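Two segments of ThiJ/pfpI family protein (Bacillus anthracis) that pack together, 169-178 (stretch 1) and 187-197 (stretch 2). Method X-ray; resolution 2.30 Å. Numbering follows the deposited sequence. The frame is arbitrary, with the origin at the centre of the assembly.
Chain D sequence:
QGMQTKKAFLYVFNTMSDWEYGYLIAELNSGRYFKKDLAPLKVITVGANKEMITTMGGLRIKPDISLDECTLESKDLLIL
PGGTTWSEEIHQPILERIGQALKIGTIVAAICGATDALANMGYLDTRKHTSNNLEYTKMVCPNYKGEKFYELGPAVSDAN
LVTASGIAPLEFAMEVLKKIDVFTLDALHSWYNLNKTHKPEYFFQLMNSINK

Stretch 1 169-178: PLEFAMEVLK
Stretch 2 187-197: ALHSWYNLNKT

Residues 169-178 and 187-197 are both helical, with i to i+4 backbone hydrogen bonds, and run antiparallel at 174° with axes 10.6 Å apart; in the register, Met-174 pairs with Tyr-192, their CA atoms 6.8 Å apart. The contact buries 581 Å². Leu-188 (chi1 t, chi2 p) opens the contact, pointing toward the C-terminal end of the first segment: its CD1 lies 3.5 Å from Leu-177 CB and its CD2 3.4 Å from Lys-178 CB, while its CG is 3.9 Å from Met-174 CG. One turn on, Trp-191 (chi1 t, chi2 81°) directs the six-membered end of its buried ring at the partner helix, with CH2 3.6 Å from Leu-170 CD2. Leu-177 CD2 covers one face, 4.1 Å from Trp-191 CH2, and Ala-173 CB meets the edge, 3.9 Å from the same atom. Tyr-192 (chi1 t, chi2 65°) leaves its backbone sideways, yet its hydroxyl reaches across: Tyr-192 OH donates a short 2.5 Å hydrogen bond to Glu-171 OE2. Asn-195 (chi1 m, chi2 -80°) points its CA-to-CB bond toward the partner, while its ND2 donates to Trp-191 O at 2.9 Å, and its CB lies 3.5 Å from Leu-170 CD2. Leu-170 (chi1 -111°, chi2 t) sits as a knob among Trp-191, Tyr-192, Asn-195 and Lys-196. Extended beyond chi2 (p), Lys-196 brings NZ 3.1 Å from Glu-171 OE2, a hydrogen-bonded salt bridge, so one carboxylate oxygen accepts from both side chains.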

ATOM      1  N   PRO D 169      -6.821   4.437  -3.608  1.00 35.37           N
ATOM      2  CA  PRO D 169      -5.417   4.892  -3.489  1.00 33.84           C
ATOM      3  C   PRO D 169      -4.642   5.216  -4.790  1.00 34.07           C
ATOM      4  O   PRO D 169      -3.719   6.057  -4.767  1.00 33.34           O
ATOM      5  CB  PRO D 169      -4.747   3.769  -2.710  1.00 33.94           C
ATOM      6  CG  PRO D 169      -5.666   2.616  -2.746  1.00 34.58           C
ATOM      7  CD  PRO D 169      -7.001   3.046  -3.147  1.00 35.19           C
ATOM      8  N   LEU D 170      -4.970   4.554  -5.905  1.00 34.08           N
ATOM      9  CA  LEU D 170      -4.301   4.810  -7.208  1.00 32.87           C
ATOM     10  C   LEU D 170      -4.711   6.125  -7.742  1.00 33.14           C
ATOM     11  O   LEU D 170      -3.869   6.869  -8.305  1.00 34.26           O
ATOM     12  CB  LEU D 170      -4.748   3.824  -8.267  1.00 33.32           C
ATOM     13  CG  LEU D 170      -3.890   2.723  -8.881  1.00 37.89           C
ATOM     14  CD1 LEU D 170      -4.572   2.124 -10.172  1.00 37.42           C
ATOM     15  CD2 LEU D 170      -2.463   3.236  -9.159  1.00 32.86           C
ATOM     16  N   GLU D 171      -6.029   6.375  -7.688  1.00 31.84           N
ATOM     17  CA  GLU D 171      -6.598   7.656  -8.083  1.00 32.46           C
ATOM     18  C   GLU D 171      -6.055   8.814  -7.214  1.00 31.89           C
ATOM     19  O   GLU D 171      -5.739   9.897  -7.736  1.00 31.58           O
ATOM     20  CB  GLU D 171      -8.162   7.643  -7.969  1.00 32.65           C
ATOM     21  CG  GLU D 171      -8.832   6.931  -9.055  1.00 32.53           C
ATOM     22  CD  GLU D 171      -8.745   5.418  -8.926  1.00 39.34           C
ATOM     23  OE1 GLU D 171      -8.428   4.841  -7.806  1.00 38.74           O
ATOM     24  OE2 GLU D 171      -9.039   4.809  -9.991  1.00 39.35           O
ATOM     25  N   PHE D 172      -6.038   8.583  -5.894  1.00 31.13           N
ATOM     26  CA  PHE D 172      -5.404   9.480  -4.936  1.00 31.65           C
ATOM     27  C   PHE D 172      -3.968   9.793  -5.359  1.00 32.16           C
ATOM     28  O   PHE D 172      -3.586  10.954  -5.437  1.00 33.68           O
ATOM     29  CB  PHE D 172      -5.473   8.878  -3.544  1.00 30.23           C
ATOM     30  CG  PHE D 172      -4.837   9.729  -2.424  1.00 30.21           C
ATOM     31  CD1 PHE D 172      -5.319  11.012  -2.128  1.00 28.59           C
ATOM     32  CD2 PHE D 172      -3.792   9.233  -1.667  1.00 27.88           C
ATOM     33  CE1 PHE D 172      -4.780  11.732  -1.093  1.00 28.44           C
ATOM     34  CE2 PHE D 172      -3.214   9.991  -0.653  1.00 28.81           C
ATOM     35  CZ  PHE D 172      -3.758  11.204  -0.316  1.00 28.25           C
ATOM     36  N   ALA D 173      -3.197   8.765  -5.647  1.00 33.66           N
ATOM     37  CA  ALA D 173      -1.750   8.886  -5.986  1.00 34.03           C
ATOM     38  C   ALA D 173      -1.581   9.632  -7.304  1.00 35.21           C
ATOM     39  O   ALA D 173      -0.726  10.484  -7.448  1.00 34.80           O
ATOM     40  CB  ALA D 173      -1.087   7.485  -6.048  1.00 32.58           C
ATOM     41  N   MET D 174      -2.459   9.324  -8.244  1.00 36.71           N
ATOM     42  CA  MET D 174      -2.478   9.951  -9.533  1.00 36.23           C
ATOM     43  C   MET D 174      -2.725  11.428  -9.462  1.00 36.15           C
ATOM     44  O   MET D 174      -2.067  12.189 -10.135  1.00 36.19           O
ATOM     45  CB  MET D 174      -3.522   9.265 -10.431  1.00 35.76           C
ATOM     46  CG  MET D 174      -3.352   9.602 -11.943  1.00 39.04           C
ATOM     47  SD  MET D 174      -4.729  10.526 -12.557  1.00 41.50           S
ATOM     48  CE  MET D 174      -4.692  12.027 -11.660  1.00 39.91           C
ATOM     49  N   GLU D 175      -3.697  11.846  -8.669  1.00 36.41           N
ATOM     50  CA  GLU D 175      -4.018  13.257  -8.507  1.00 36.13           C
ATOM     51  C   GLU D 175      -2.921  13.996  -7.788  1.00 35.11           C
ATOM     52  O   GLU D 175      -2.633  15.111  -8.160  1.00 36.30           O
ATOM     53  CB  GLU D 175      -5.379  13.455  -7.706  1.00 38.21           C
ATOM     54  CG  GLU D 175      -6.689  12.955  -8.411  1.00 38.60           C
ATOM     55  CD  GLU D 175      -7.014  13.719  -9.679  1.00 43.49           C
ATOM     56  OE1 GLU D 175      -6.340  14.749  -9.948  1.00 47.31           O
ATOM     57  OE2 GLU D 175      -7.919  13.264 -10.433  1.00 46.55           O
ATOM     58  N   VAL D 176      -2.308  13.416  -6.756  1.00 34.45           N
ATOM     59  CA  VAL D 176      -1.195  14.102  -6.074  1.00 33.99           C
ATOM     60  C   VAL D 176      -0.047  14.270  -7.025  1.00 34.67           C
ATOM     61  O   VAL D 176       0.527  15.358  -7.135  1.00 35.87           O
ATOM     62  CB  VAL D 176      -0.699  13.372  -4.800  1.00 33.22           C
ATOM     63  CG1 VAL D 176       0.511  14.089  -4.178  1.00 29.27           C
ATOM     64  CG2 VAL D 176      -1.793  13.313  -3.833  1.00 27.86           C
ATOM     65  N   LEU D 177       0.236  13.205  -7.763  1.00 35.23           N
ATOM     66  CA  LEU D 177       1.399  13.134  -8.658  1.00 35.72           C
ATOM     67  C   LEU D 177       1.306  14.213  -9.733  1.00 37.18           C
ATOM     68  O   LEU D 177       2.290  14.865 -10.042  1.00 38.82           O
ATOM     69  CB  LEU D 177       1.507  11.737  -9.282  1.00 34.90           C
ATOM     70  CG  LEU D 177       2.527  10.682  -8.772  1.00 34.73           C
ATOM     71  CD1 LEU D 177       3.401  11.042  -7.560  1.00 30.20           C
ATOM     72  CD2 LEU D 177       1.923   9.318  -8.637  1.00 32.64           C
ATOM     73  N   LYS D 178       0.097  14.364 -10.274  1.00 38.61           N
ATOM     74  CA  LYS D 178      -0.269  15.355 -11.233  1.00 39.25           C
ATOM     75  C   LYS D 178      -0.217  16.753 -10.646  1.00 40.08           C
ATOM     76  O   LYS D 178       0.336  17.605 -11.239  1.00 40.36           O
ATOM     77  CB  LYS D 178      -1.669  15.068 -11.702  1.00 40.19           C
ATOM     78  CG  LYS D 178      -2.167  15.882 -12.871  1.00 39.28           C
ATOM     79  CD  LYS D 178      -3.455  15.155 -13.289  1.00 42.09           C
ATOM     80  CE  LYS D 178      -4.162  15.782 -14.455  1.00 47.23           C
ATOM     81  NZ  LYS D 178      -4.829  17.104 -14.033  1.00 53.31           N
ATOM     82  N   ALA D 187       3.450   9.607 -19.059  1.00 33.76           N
ATOM     83  CA  ALA D 187       3.873   8.690 -18.072  1.00 33.63           C
ATOM     84  C   ALA D 187       2.789   8.540 -16.977  1.00 34.07           C
ATOM     85  O   ALA D 187       2.547   7.432 -16.534  1.00 35.03           O
ATOM     86  CB  ALA D 187       5.311   9.099 -17.496  1.00 32.98           C
ATOM     87  N   LEU D 188       2.102   9.609 -16.567  1.00 33.37           N
ATOM     88  CA  LEU D 188       1.083   9.487 -15.521  1.00 32.86           C
ATOM     89  C   LEU D 188      -0.138   8.711 -15.959  1.00 33.35           C
ATOM     90  O   LEU D 188      -0.701   7.917 -15.184  1.00 32.52           O
ATOM     91  CB  LEU D 188       0.670  10.870 -14.972  1.00 33.15           C
ATOM     92  CG  LEU D 188      -0.163  10.908 -13.684  1.00 31.91           C
ATOM     93  CD1 LEU D 188       0.617  10.509 -12.473  1.00 28.65           C
ATOM     94  CD2 LEU D 188      -0.807  12.250 -13.469  1.00 31.16           C
ATOM     95  N   HIS D 189      -0.567   8.929 -17.197  1.00 34.50           N
ATOM     96  CA  HIS D 189      -1.680   8.141 -17.790  1.00 35.10           C
ATOM     97  C   HIS D 189      -1.408   6.639 -18.020  1.00 34.51           C
ATOM     98  O   HIS D 189      -2.250   5.790 -17.729  1.00 34.71           O
ATOM     99  CB  HIS D 189      -2.247   8.823 -19.066  1.00 36.53           C
ATOM    100  CG  HIS D 189      -2.934  10.125 -18.777  1.00 41.22           C
ATOM    101  ND1 HIS D 189      -3.763  10.297 -17.675  1.00 50.28           N
ATOM    102  CD2 HIS D 189      -2.924  11.310 -19.428  1.00 47.64           C
ATOM    103  CE1 HIS D 189      -4.201  11.545 -17.649  1.00 51.10           C
ATOM    104  NE2 HIS D 189      -3.728  12.174 -18.715  1.00 51.00           N
ATOM    105  N   SER D 190      -0.246   6.323 -18.554  1.00 33.76           N
ATOM    106  CA  SER D 190       0.144   4.948 -18.757  1.00 33.98           C
ATOM    107  C   SER D 190       0.428   4.212 -17.422  1.00 32.87           C
ATOM    108  O   SER D 190       0.116   3.024 -17.296  1.00 32.44           O
ATOM    109  CB  SER D 190       1.360   4.912 -19.692  1.00 33.86           C
ATOM    110  OG  SER D 190       2.428   5.650 -19.120  1.00 35.65           O
ATOM    111  N   TRP D 191       1.033   4.920 -16.463  1.00 32.81           N
ATOM    112  CA  TRP D 191       1.243   4.426 -15.101  1.00 33.57           C
ATOM    113  C   TRP D 191      -0.138   4.107 -14.454  1.00 33.22           C
ATOM    114  O   TRP D 191      -0.389   3.039 -13.963  1.00 32.04           O
ATOM    115  CB  TRP D 191       1.984   5.459 -14.248  1.00 33.64           C
ATOM    116  CG  TRP D 191       2.148   5.031 -12.860  1.00 34.57           C
ATOM    117  CD1 TRP D 191       3.090   4.180 -12.383  1.00 36.50           C
ATOM    118  CD2 TRP D 191       1.327   5.365 -11.728  1.00 37.79           C
ATOM    119  NE1 TRP D 191       2.922   3.962 -11.055  1.00 34.41           N
ATOM    120  CE2 TRP D 191       1.869   4.698 -10.611  1.00 35.21           C
ATOM    121  CE3 TRP D 191       0.187   6.157 -11.549  1.00 36.14           C
ATOM    122  CZ2 TRP D 191       1.309   4.795  -9.326  1.00 36.79           C
ATOM    123  CZ3 TRP D 191      -0.347   6.263 -10.291  1.00 35.38           C
ATOM    124  CH2 TRP D 191       0.206   5.596  -9.194  1.00 36.83           C
ATOM    125  N   TYR D 192      -1.048   5.051 -14.540  1.00 34.15           N
ATOM    126  CA  TYR D 192      -2.387   4.878 -14.014  1.00 33.86           C
ATOM    127  C   TYR D 192      -3.046   3.713 -14.678  1.00 33.71           C
ATOM    128  O   TYR D 192      -3.583   2.855 -14.016  1.00 34.19           O
ATOM    129  CB  TYR D 192      -3.253   6.122 -14.225  1.00 34.49           C
ATOM    130  CG  TYR D 192      -4.665   5.886 -13.727  1.00 35.14           C
ATOM    131  CD1 TYR D 192      -4.917   5.668 -12.377  1.00 35.77           C
ATOM    132  CD2 TYR D 192      -5.737   5.799 -14.620  1.00 36.11           C
ATOM    133  CE1 TYR D 192      -6.191   5.416 -11.935  1.00 36.31           C
ATOM    134  CE2 TYR D 192      -7.025   5.541 -14.170  1.00 34.78           C
ATOM    135  CZ  TYR D 192      -7.237   5.350 -12.844  1.00 35.50           C
ATOM    136  OH  TYR D 192      -8.509   5.147 -12.419  1.00 35.92           O
ATOM    137  N   ASN D 193      -3.012   3.676 -15.993  1.00 33.93           N
ATOM    138  CA  ASN D 193      -3.681   2.595 -16.751  1.00 33.66           C
ATOM    139  C   ASN D 193      -3.115   1.213 -16.552  1.00 32.36           C
ATOM    140  O   ASN D 193      -3.862   0.256 -16.574  1.00 33.23           O
ATOM    141  CB  ASN D 193      -3.735   2.893 -18.255  1.00 33.16           C
ATOM    142  CG  ASN D 193      -4.725   4.001 -18.635  1.00 35.77           C
ATOM    143  OD1 ASN D 193      -5.706   4.267 -17.962  1.00 41.34           O
ATOM    144  ND2 ASN D 193      -4.465   4.618 -19.770  1.00 40.95           N
ATOM    145  N   LEU D 194      -1.805   1.099 -16.388  1.00 32.91           N
ATOM    146  CA  LEU D 194      -1.136  -0.198 -16.151  1.00 32.90           C
ATOM    147  C   LEU D 194      -1.607  -0.765 -14.801  1.00 34.06           C
ATOM    148  O   LEU D 194      -2.049  -1.901 -14.705  1.00 33.92           O
ATOM    149  CB  LEU D 194       0.387  -0.043 -16.154  1.00 32.15           C
ATOM    150  CG  LEU D 194       1.251  -1.243 -15.774  1.00 30.98           C
ATOM    151  CD1 LEU D 194       1.102  -2.392 -16.781  1.00 24.23           C
ATOM    152  CD2 LEU D 194       2.718  -0.804 -15.533  1.00 27.72           C
ATOM    153  N   ASN D 195      -1.507   0.054 -13.770  1.00 34.61           N
ATOM    154  CA  ASN D 195      -1.907  -0.343 -12.460  1.00 35.39           C
ATOM    155  C   ASN D 195      -3.404  -0.676 -12.355  1.00 35.73           C
ATOM    156  O   ASN D 195      -3.767  -1.620 -11.712  1.00 37.20           O
ATOM    157  CB  ASN D 195      -1.469   0.734 -11.439  1.00 36.66           C
ATOM    158  CG  ASN D 195       0.010   0.680 -11.134  1.00 36.40           C
ATOM    159  OD1 ASN D 195       0.430  -0.146 -10.351  1.00 42.28           O
ATOM    160  ND2 ASN D 195       0.803   1.541 -11.745  1.00 37.29           N
ATOM    161  N   LYS D 196      -4.260   0.082 -13.014  1.00 36.79           N
ATOM    162  CA  LYS D 196      -5.709  -0.084 -12.980  1.00 36.15           C
ATOM    163  C   LYS D 196      -6.171  -1.310 -13.801  1.00 36.80           C
ATOM    164  O   LYS D 196      -6.982  -2.138 -13.383  1.00 38.57           O
ATOM    165  CB  LYS D 196      -6.336   1.178 -13.536  1.00 35.89           C
ATOM    166  CG  LYS D 196      -7.856   1.369 -13.273  1.00 38.71           C
ATOM    167  CD  LYS D 196      -8.175   1.586 -11.756  1.00 39.68           C
ATOM    168  CE  LYS D 196      -9.639   1.782 -11.534  1.00 39.12           C
ATOM    169  NZ  LYS D 196      -9.995   1.868 -10.067  1.00 39.78           N
ATOM    170  N   THR D 197      -5.602  -1.437 -14.975  1.00 36.80           N
ATOM    171  CA  THR D 197      -6.079  -2.310 -16.059  1.00 35.87           C
ATOM    172  C   THR D 197      -5.252  -3.568 -16.199  1.00 35.79           C
ATOM    173  O   THR D 197      -5.723  -4.553 -16.722  1.00 35.96           O
ATOM    174  CB  THR D 197      -6.017  -1.395 -17.329  1.00 36.94           C
ATOM    175  OG1 THR D 197      -7.256  -0.650 -17.426  1.00 35.31           O
ATOM    176  CG2 THR D 197      -5.621  -2.078 -18.576  1.00 34.14           C
TER